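Local coordinates for dihydrodipicolinate synthase (Agrobacterium tumefaciens, PDB 3B4U), which probably condenses pyruvate with aspartate semialdehyde, an early step of lysine biosynthesis, as a lyase of the TIM-barrel dihydrodipicolinate synthase family, at residues R156-F161 with H185-I190; G173-T178 with L198-R203; T47-S52 with A249-V254. One frame throughout, in Å; residues are numbered along the deposited sequence.

Contact 1 of 3, residues R156-F161 with H185-I190; sequences RLKAAF and HGDLAI
Lys158 NZ is gripped by His185 and Asp187, in the turn from His185 to Leu188. Lys158 NZ donates to His185 ND1 at 2.9 Å and to Asp187 OD1 at 2.8 Å, the second bond being a salt bridge that uses the syn lone pair of the carboxylate; a weak bond to Asp187 OD2 accompanies it. The ammonium meets the imidazole at its edge, 6° out of the ring plane. His185 NE2 forms a weak hydrogen bond with the backbone O of Val151, consistent with ND1 being the acceptor; the two bonds probably help fix the ring's rotation. Lysine suits this place for its length: CG stands anti to the backbone N (chi1 -175°), and a bend at chi3 (88°) brings NZ within bonding distance of both partners. The aliphatic part is used as well, Lys158 CD lying 3.7 Å from Leu188 CG, so that the buried leucine packs against methylenes of the chain that carries the charge. The type I turn, closed by Leu188 N to His185 O at 2.9 Å, gathers its residues round the lysine. Helix 151-160 is thereby tied to the alpha-to-beta connection leading into strand 189-192, a helix-layer contact on the outside of a TIM barrel.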
loop_
_atom_site.group_PDB
_atom_site.type_symbol
_atom_site.label_atom_id
_atom_site.label_comp_id
_atom_site.label_asym_id
_atom_site.label_seq_id
_atom_site.Cartn_x
_atom_site.Cartn_y
_atom_site.Cartn_z
ATOM N N ARG B 156 -19.535 7.042 12.283
ATOM C CA ARG B 156 -19.319 5.876 13.120
ATOM C C ARG B 156 -18.033 6.002 13.906
ATOM O O ARG B 156 -17.944 5.652 15.060
ATOM C CB ARG B 156 -19.376 4.571 12.325
ATOM C CG ARG B 156 -20.751 4.290 11.735
ATOM C CD ARG B 156 -20.715 3.228 10.664
ATOM N NE ARG B 156 -20.390 1.923 11.226
ATOM C CZ ARG B 156 -20.208 0.828 10.494
ATOM N NH1 ARG B 156 -20.176 0.891 9.171
ATOM N NH2 ARG B 156 -20.005 -0.336 11.074
ATOM N N LEU B 157 -16.971 6.479 13.251
ATOM C CA LEU B 157 -15.690 6.654 13.913
ATOM C C LEU B 157 -15.759 7.732 14.994
ATOM O O LEU B 157 -15.228 7.551 16.083
ATOM C CB LEU B 157 -14.608 6.986 12.883
ATOM C CG LEU B 157 -14.270 5.852 11.913
ATOM C CD1 LEU B 157 -13.354 6.399 10.779
ATOM C CD2 LEU B 157 -13.652 4.692 12.607
ATOM N N LYS B 158 -16.372 8.859 14.666
ATOM C CA LYS B 158 -16.504 9.951 15.635
ATOM C C LYS B 158 -17.292 9.507 16.856
ATOM O O LYS B 158 -16.933 9.827 17.976
ATOM C CB LYS B 158 -17.187 11.126 14.963
ATOM C CG LYS B 158 -17.285 12.359 15.803
ATOM C CD LYS B 158 -17.976 13.492 15.070
ATOM C CE LYS B 158 -19.498 13.491 15.237
ATOM N NZ LYS B 158 -20.098 14.583 14.414
ATOM N N ALA B 159 -18.383 8.780 16.638
ATOM C CA ALA B 159 -19.242 8.320 17.742
ATOM C C ALA B 159 -18.509 7.356 18.644
ATOM O O ALA B 159 -18.641 7.431 19.860
ATOM C CB ALA B 159 -20.513 7.682 17.181
ATOM N N ALA B 160 -17.754 6.418 18.052
ATOM C CA ALA B 160 -17.090 5.396 18.843
ATOM C C ALA B 160 -15.816 5.894 19.493
ATOM O O ALA B 160 -15.385 5.354 20.510
ATOM C CB ALA B 160 -16.811 4.184 17.994
ATOM N N PHE B 161 -15.168 6.894 18.885
ATOM C CA PHE B 161 -13.817 7.269 19.260
ATOM C C PHE B 161 -13.645 8.748 19.501
ATOM O O PHE B 161 -12.757 9.391 18.944
ATOM C CB PHE B 161 -12.831 6.753 18.190
ATOM C CG PHE B 161 -12.939 5.275 17.970
ATOM C CD1 PHE B 161 -12.618 4.395 18.996
ATOM C CD2 PHE B 161 -13.378 4.743 16.769
ATOM C CE1 PHE B 161 -12.761 3.038 18.841
ATOM C CE2 PHE B 161 -13.511 3.358 16.599
ATOM C CZ PHE B 161 -13.219 2.521 17.645
ATOM N N HIS B 185 -20.252 16.686 10.580
ATOM C CA HIS B 185 -19.050 16.431 11.347
ATOM C C HIS B 185 -18.158 17.644 11.433
ATOM O O HIS B 185 -16.991 17.519 11.746
ATOM C CB HIS B 185 -18.295 15.231 10.763
ATOM C CG HIS B 185 -19.165 14.034 10.633
ATOM N ND1 HIS B 185 -19.854 13.521 11.710
ATOM C CD2 HIS B 185 -19.501 13.275 9.562
ATOM C CE1 HIS B 185 -20.585 12.498 11.301
ATOM N NE2 HIS B 185 -20.379 12.316 10.006
ATOM N N GLY B 186 -18.729 18.829 11.294
ATOM C CA GLY B 186 -17.948 20.043 11.391
ATOM C C GLY B 186 -17.525 20.419 12.792
ATOM O O GLY B 186 -16.787 21.359 12.949
ATOM N N ASP B 187 -17.940 19.617 13.776
ATOM C CA ASP B 187 -17.390 19.648 15.125
ATOM C C ASP B 187 -15.958 19.127 15.171
ATOM O O ASP B 187 -15.212 19.426 16.097
ATOM C CB ASP B 187 -18.311 18.917 16.127
ATOM C CG ASP B 187 -18.642 17.476 15.761
ATOM O OD1 ASP B 187 -18.923 17.137 14.625
ATOM O OD2 ASP B 187 -18.705 16.643 16.696
ATOM N N LEU B 188 -15.587 18.334 14.176
ATOM C CA LEU B 188 -14.224 17.843 14.009
ATOM C C LEU B 188 -13.465 18.846 13.162
ATOM O O LEU B 188 -14.017 19.777 12.608
ATOM C CB LEU B 188 -14.246 16.496 13.313
ATOM C CG LEU B 188 -15.022 15.388 14.016
ATOM C CD1 LEU B 188 -14.849 14.094 13.198
ATOM C CD2 LEU B 188 -14.600 15.282 15.467
ATOM N N ALA B 189 -12.163 18.619 13.032
ATOM C CA ALA B 189 -11.309 19.427 12.144
ATOM C C ALA B 189 -11.464 18.851 10.717
ATOM O O ALA B 189 -10.869 17.823 10.374
ATOM C CB ALA B 189 -9.873 19.375 12.609
ATOM N N ILE B 190 -12.279 19.519 9.898
ATOM C CA ILE B 190 -12.475 19.106 8.505
ATOM C C ILE B 190 -11.524 19.930 7.673
ATOM O O ILE B 190 -11.644 21.148 7.594
ATOM C CB ILE B 190 -13.935 19.272 8.061
ATOM C CG1 ILE B 190 -14.887 18.519 8.991
ATOM C CG2 ILE B 190 -14.079 18.855 6.612
ATOM C CD1 ILE B 190 -14.604 17.045 9.141
#

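Contact 2 of 3, residues G173-T178 with L198-R203; sequences GNWSHT and LARGVR
Arg200 is the first residue of 198-203 to meet Trp175, laying its guanidinium flat on the indole. The two side chains bridge helix 175-185 and helix 195-203, consecutive helices of the outer layer of the TIM barrel, with strand 189-192 between them in the chain. The extended chain spans the gap: CG leaves anti to the backbone N (chi1 -175°) and the arginine stays straight as far as NE. Its atoms then meet the ring in order. Arg200 CD sits over the six-membered ring of Trp175, 3.9 Å from its centroid, a CH-pi contact; Arg200 NE lies over the CZ2–CE2 bond, 3.6 Å from Trp175 CZ2; and Arg200 CZ reaches the five-membered ring of Trp175, 3.5 Å from its centroid, where the charge makes a cation-pi contact. The planes differ by only 10°, so this is a true stack and not an edge approach. Arg200 NH1 and Trp175 NE1 come within 3.3 Å, but both are donors and their closeness follows from the stacking. The polar end has its own partner, as Arg200 NH2 forms a salt bridge with Asp197 OD1, three residues earlier, which probably helps hold the guanidinium over the indole. Beyond the segment, Leu204 also touches the tryptophan. Gly201 comes next after the arginine. With no CB between them, the benzene edge of the indole meets the helix backbone directly: Gly201 CA lies at that edge, near the ring plane, 3.9 Å from Trp175 CH2.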
loop_
_atom_site.group_PDB
_atom_site.type_symbol
_atom_site.label_atom_id
_atom_site.label_comp_id
_atom_site.label_asym_id
_atom_site.label_seq_id
_atom_site.Cartn_x
_atom_site.Cartn_y
_atom_site.Cartn_z
ATOM N N GLY B 173 -11.977 16.067 -3.484
ATOM C CA GLY B 173 -12.405 16.980 -4.523
ATOM C C GLY B 173 -13.881 16.817 -4.874
ATOM O O GLY B 173 -14.293 17.214 -5.947
ATOM N N ASN B 174 -14.683 16.320 -3.953
ATOM C CA ASN B 174 -16.109 16.044 -4.169
ATOM C C ASN B 174 -16.885 16.894 -3.189
ATOM O O ASN B 174 -17.089 16.512 -2.044
ATOM C CB ASN B 174 -16.335 14.559 -3.937
ATOM C CG ASN B 174 -17.728 14.112 -4.183
ATOM O OD1 ASN B 174 -18.621 14.924 -4.295
ATOM N ND2 ASN B 174 -17.945 12.785 -4.224
ATOM N N TRP B 175 -17.343 18.055 -3.644
ATOM C CA TRP B 175 -17.984 19.001 -2.745
ATOM C C TRP B 175 -19.233 18.471 -2.108
ATOM O O TRP B 175 -19.526 18.774 -0.943
ATOM C CB TRP B 175 -18.267 20.332 -3.450
ATOM C CG TRP B 175 -18.919 21.309 -2.539
ATOM C CD1 TRP B 175 -20.224 21.746 -2.587
ATOM C CD2 TRP B 175 -18.329 21.969 -1.435
ATOM N NE1 TRP B 175 -20.468 22.618 -1.575
ATOM C CE2 TRP B 175 -19.327 22.769 -0.834
ATOM C CE3 TRP B 175 -17.064 21.930 -0.853
ATOM C CZ2 TRP B 175 -19.077 23.557 0.277
ATOM C CZ3 TRP B 175 -16.825 22.702 0.254
ATOM C CH2 TRP B 175 -17.827 23.471 0.830
ATOM N N SER B 176 -19.999 17.660 -2.824
ATOM C CA SER B 176 -21.207 17.026 -2.254
ATOM C C SER B 176 -20.858 16.266 -0.996
ATOM O O SER B 176 -21.657 16.162 -0.072
ATOM C CB SER B 176 -21.919 16.102 -3.259
ATOM O OG SER B 176 -21.305 14.848 -3.518
ATOM N N HIS B 177 -19.682 15.647 -1.013
ATOM C CA HIS B 177 -19.166 14.924 0.148
ATOM C C HIS B 177 -18.666 15.897 1.220
ATOM O O HIS B 177 -19.078 15.839 2.378
ATOM C CB HIS B 177 -18.031 14.027 -0.336
ATOM C CG HIS B 177 -17.412 13.213 0.748
ATOM N ND1 HIS B 177 -16.292 13.581 1.470
ATOM C CD2 HIS B 177 -17.804 12.010 1.226
ATOM C CE1 HIS B 177 -16.034 12.620 2.346
ATOM N NE2 HIS B 177 -16.927 11.660 2.211
ATOM N N THR B 178 -17.807 16.826 0.830
ATOM C CA THR B 178 -17.226 17.774 1.770
ATOM C C THR B 178 -18.301 18.561 2.518
ATOM O O THR B 178 -18.185 18.792 3.730
ATOM C CB THR B 178 -16.288 18.740 1.052
ATOM O OG1 THR B 178 -15.429 17.996 0.192
ATOM C CG2 THR B 178 -15.469 19.549 2.025
ATOM N N LEU B 198 -11.436 25.141 -0.819
ATOM C CA LEU B 198 -10.805 25.362 0.472
ATOM C C LEU B 198 -11.356 26.583 1.194
ATOM O O LEU B 198 -11.847 26.484 2.303
ATOM C CB LEU B 198 -9.295 25.453 0.296
ATOM C CG LEU B 198 -8.487 25.822 1.552
ATOM C CD1 LEU B 198 -8.762 24.864 2.690
ATOM C CD2 LEU B 198 -7.011 25.859 1.147
ATOM N N ALA B 199 -11.315 27.747 0.551
ATOM C CA ALA B 199 -11.796 28.956 1.225
ATOM C C ALA B 199 -13.299 28.869 1.473
ATOM O O ALA B 199 -13.784 29.218 2.535
ATOM C CB ALA B 199 -11.405 30.229 0.436
ATOM N N ARG B 200 -14.038 28.368 0.481
ATOM C CA ARG B 200 -15.482 28.135 0.601
ATOM C C ARG B 200 -15.809 27.276 1.808
ATOM O O ARG B 200 -16.706 27.568 2.589
ATOM C CB ARG B 200 -15.955 27.417 -0.661
ATOM C CG ARG B 200 -17.426 27.181 -0.789
ATOM C CD ARG B 200 -17.658 26.254 -1.969
ATOM N NE ARG B 200 -19.062 26.107 -2.306
ATOM C CZ ARG B 200 -19.499 25.296 -3.273
ATOM N NH1 ARG B 200 -20.793 25.239 -3.565
ATOM N NH2 ARG B 200 -18.640 24.563 -3.956
ATOM N N GLY B 201 -15.033 26.225 2.001
ATOM C CA GLY B 201 -15.232 25.327 3.113
ATOM C C GLY B 201 -14.835 25.913 4.448
ATOM O O GLY B 201 -15.524 25.711 5.444
ATOM N N VAL B 202 -13.759 26.697 4.475
ATOM C CA VAL B 202 -13.362 27.413 5.673
ATOM C C VAL B 202 -14.482 28.364 6.101
ATOM O O VAL B 202 -14.793 28.481 7.279
ATOM C CB VAL B 202 -12.013 28.120 5.455
ATOM C CG1 VAL B 202 -11.695 29.132 6.557
ATOM C CG2 VAL B 202 -10.894 27.062 5.347
ATOM N N ARG B 203 -15.113 29.042 5.134
ATOM C CA ARG B 203 -16.218 29.934 5.455
ATOM C C ARG B 203 -17.417 29.181 6.049
ATOM O O ARG B 203 -18.256 29.806 6.705
ATOM C CB ARG B 203 -16.594 30.771 4.243
ATOM C CG ARG B 203 -15.518 31.776 3.863
ATOM C CD ARG B 203 -15.985 32.802 2.823
ATOM N NE ARG B 203 -16.325 32.219 1.529
ATOM C CZ ARG B 203 -15.465 32.040 0.519
ATOM N NH1 ARG B 203 -14.200 32.369 0.636
ATOM N NH2 ARG B 203 -15.885 31.536 -0.626
#

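Contact 3 of 3, residues T47-S52 with A249-V254; sequences TGEGCS and AVKVLV
Lys251 sends its CB out from helix 246-258 toward the loop 47-52, and the chain it carries ends on Glu49. CB and CG serve as the stem, making no close approach to the loop. Lys251 CD is 3.5 Å from Glu49 OE2; the bend at chi3 (109°) then keeps CE alongside that oxygen and presents NZ to it. Lys251 NZ closes on Glu49 OE2 at 2.7 Å, a salt bridge through the syn lone pair of the carboxylate, and also donates to the backbone oxygens of Thr13 and Asp265. Three acceptors thus satisfy a buried ammonium group, a sound reason for lysine here. The loop after strand 40-43 of the TIM barrel carries the Gly-Thr-Thr-Gly-Glu run, whose last three residues begin 47-52; in relatives its threonines line the pyruvate site, and a similar role is probable here. Glu49 OE1 accepts from Arg267 N, so the two carboxylate oxygens hold different parts of the chain, while Phe110 of the second subunit packs on the same glutamate. Beside this polar pair lies a small apolar one: Thr47 and Val250 cross at about a right angle, with Thr47 CG2 4.0 Å from Val250 CG1.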
loop_
_atom_site.group_PDB
_atom_site.type_symbol
_atom_site.label_atom_id
_atom_site.label_comp_id
_atom_site.label_asym_id
_atom_site.label_seq_id
_atom_site.Cartn_x
_atom_site.Cartn_y
_atom_site.Cartn_z
ATOM N N THR B 47 2.421 14.154 -0.498
ATOM C CA THR B 47 3.337 15.114 -1.105
ATOM C C THR B 47 4.763 14.955 -0.616
ATOM O O THR B 47 5.712 15.342 -1.278
ATOM C CB THR B 47 2.816 16.558 -0.886
ATOM O OG1 THR B 47 1.443 16.616 -1.286
ATOM C CG2 THR B 47 3.624 17.560 -1.692
ATOM N N GLY B 48 4.900 14.380 0.565
ATOM C CA GLY B 48 6.174 13.982 1.141
ATOM C C GLY B 48 6.676 12.658 0.645
ATOM O O GLY B 48 7.695 12.193 1.168
ATOM N N GLU B 49 6.009 12.000 -0.285
ATOM C CA GLU B 49 6.427 10.686 -0.720
ATOM C C GLU B 49 6.551 9.748 0.476
ATOM O O GLU B 49 7.398 8.863 0.538
ATOM C CB GLU B 49 7.724 10.731 -1.539
ATOM C CG GLU B 49 7.566 11.508 -2.818
ATOM C CD GLU B 49 8.889 11.843 -3.452
ATOM O OE1 GLU B 49 9.502 10.924 -4.046
ATOM O OE2 GLU B 49 9.296 13.027 -3.383
ATOM N N GLY B 50 5.617 9.859 1.431
ATOM C CA GLY B 50 5.733 9.105 2.666
ATOM C C GLY B 50 5.681 7.614 2.457
ATOM O O GLY B 50 6.363 6.869 3.138
ATOM N N CYS B 51 4.925 7.177 1.472
ATOM C CA CYS B 51 4.869 5.758 1.095
ATOM C C CYS B 51 6.247 5.219 0.737
ATOM O O CYS B 51 6.533 4.030 0.942
ATOM C CB CYS B 51 3.894 5.550 -0.079
ATOM S SG CYS B 51 4.132 6.719 -1.454
ATOM N N SER B 52 7.113 6.090 0.219
ATOM C CA SER B 52 8.443 5.721 -0.214
ATOM C C SER B 52 9.503 5.873 0.877
ATOM O O SER B 52 10.663 5.561 0.614
ATOM C CB SER B 52 8.830 6.588 -1.412
ATOM O OG SER B 52 7.825 6.483 -2.411
ATOM N N ALA B 249 5.751 17.777 -9.679
ATOM C CA ALA B 249 5.541 19.168 -10.081
ATOM C C ALA B 249 5.593 20.146 -8.914
ATOM O O ALA B 249 6.147 21.227 -9.026
ATOM C CB ALA B 249 4.238 19.319 -10.859
ATOM N N VAL B 250 5.039 19.759 -7.768
ATOM C CA VAL B 250 5.177 20.578 -6.587
ATOM C C VAL B 250 6.642 20.797 -6.241
ATOM O O VAL B 250 7.083 21.910 -5.940
ATOM C CB VAL B 250 4.433 19.911 -5.393
ATOM C CG1 VAL B 250 4.838 20.544 -4.073
ATOM C CG2 VAL B 250 2.934 20.046 -5.565
ATOM N N LYS B 251 7.428 19.720 -6.304
ATOM C CA LYS B 251 8.857 19.841 -6.018
ATOM C C LYS B 251 9.589 20.769 -6.989
ATOM O O LYS B 251 10.454 21.544 -6.582
ATOM C CB LYS B 251 9.488 18.455 -5.954
ATOM C CG LYS B 251 9.061 17.651 -4.713
ATOM C CD LYS B 251 9.702 16.250 -4.683
ATOM C CE LYS B 251 10.746 16.163 -3.590
ATOM N NZ LYS B 251 11.349 14.812 -3.539
ATOM N N VAL B 252 9.205 20.726 -8.262
ATOM C CA VAL B 252 9.765 21.667 -9.244
ATOM C C VAL B 252 9.528 23.112 -8.786
ATOM O O VAL B 252 10.400 23.943 -8.885
ATOM C CB VAL B 252 9.127 21.427 -10.649
ATOM C CG1 VAL B 252 9.378 22.597 -11.589
ATOM C CG2 VAL B 252 9.603 20.145 -11.297
ATOM N N LEU B 253 8.345 23.397 -8.259
ATOM C CA LEU B 253 8.039 24.755 -7.827
ATOM C C LEU B 253 8.678 25.131 -6.498
ATOM O O LEU B 253 8.998 26.293 -6.289
ATOM C CB LEU B 253 6.532 25.008 -7.875
ATOM C CG LEU B 253 6.016 25.058 -9.325
ATOM C CD1 LEU B 253 4.506 25.245 -9.340
ATOM C CD2 LEU B 253 6.662 26.200 -10.132
ATOM N N VAL B 254 8.940 24.169 -5.615
ATOM C CA VAL B 254 9.792 24.452 -4.460
ATOM C C VAL B 254 11.173 24.884 -4.958
ATOM O O VAL B 254 11.694 25.903 -4.514
ATOM C CB VAL B 254 9.909 23.260 -3.490
ATOM C CG1 VAL B 254 10.834 23.639 -2.352
ATOM C CG2 VAL B 254 8.515 22.906 -2.974
#

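Along the chain the segments run 47-52, 156-161, 173-178, 185-190, 198-203 and 249-254, so contacts 1 and 2 interlock while contact 3 brackets both. Contacts 1 and 2 are neighbours, their centres about 17 Å apart. Helix 175-185 links them: contact 2 involves its first turn and contact 1 the turn into strand 189-192, beyond which helix 195-203 carries the other half of contact 2. Both thus join consecutive elements of the barrel's outer layer. Contact 3, its centre about 29 Å from that of contact 1 and 24 Å from that of contact 2, lies across the chain's centre from contact 1. It joins residues about 200 apart in sequence, near the second subunit.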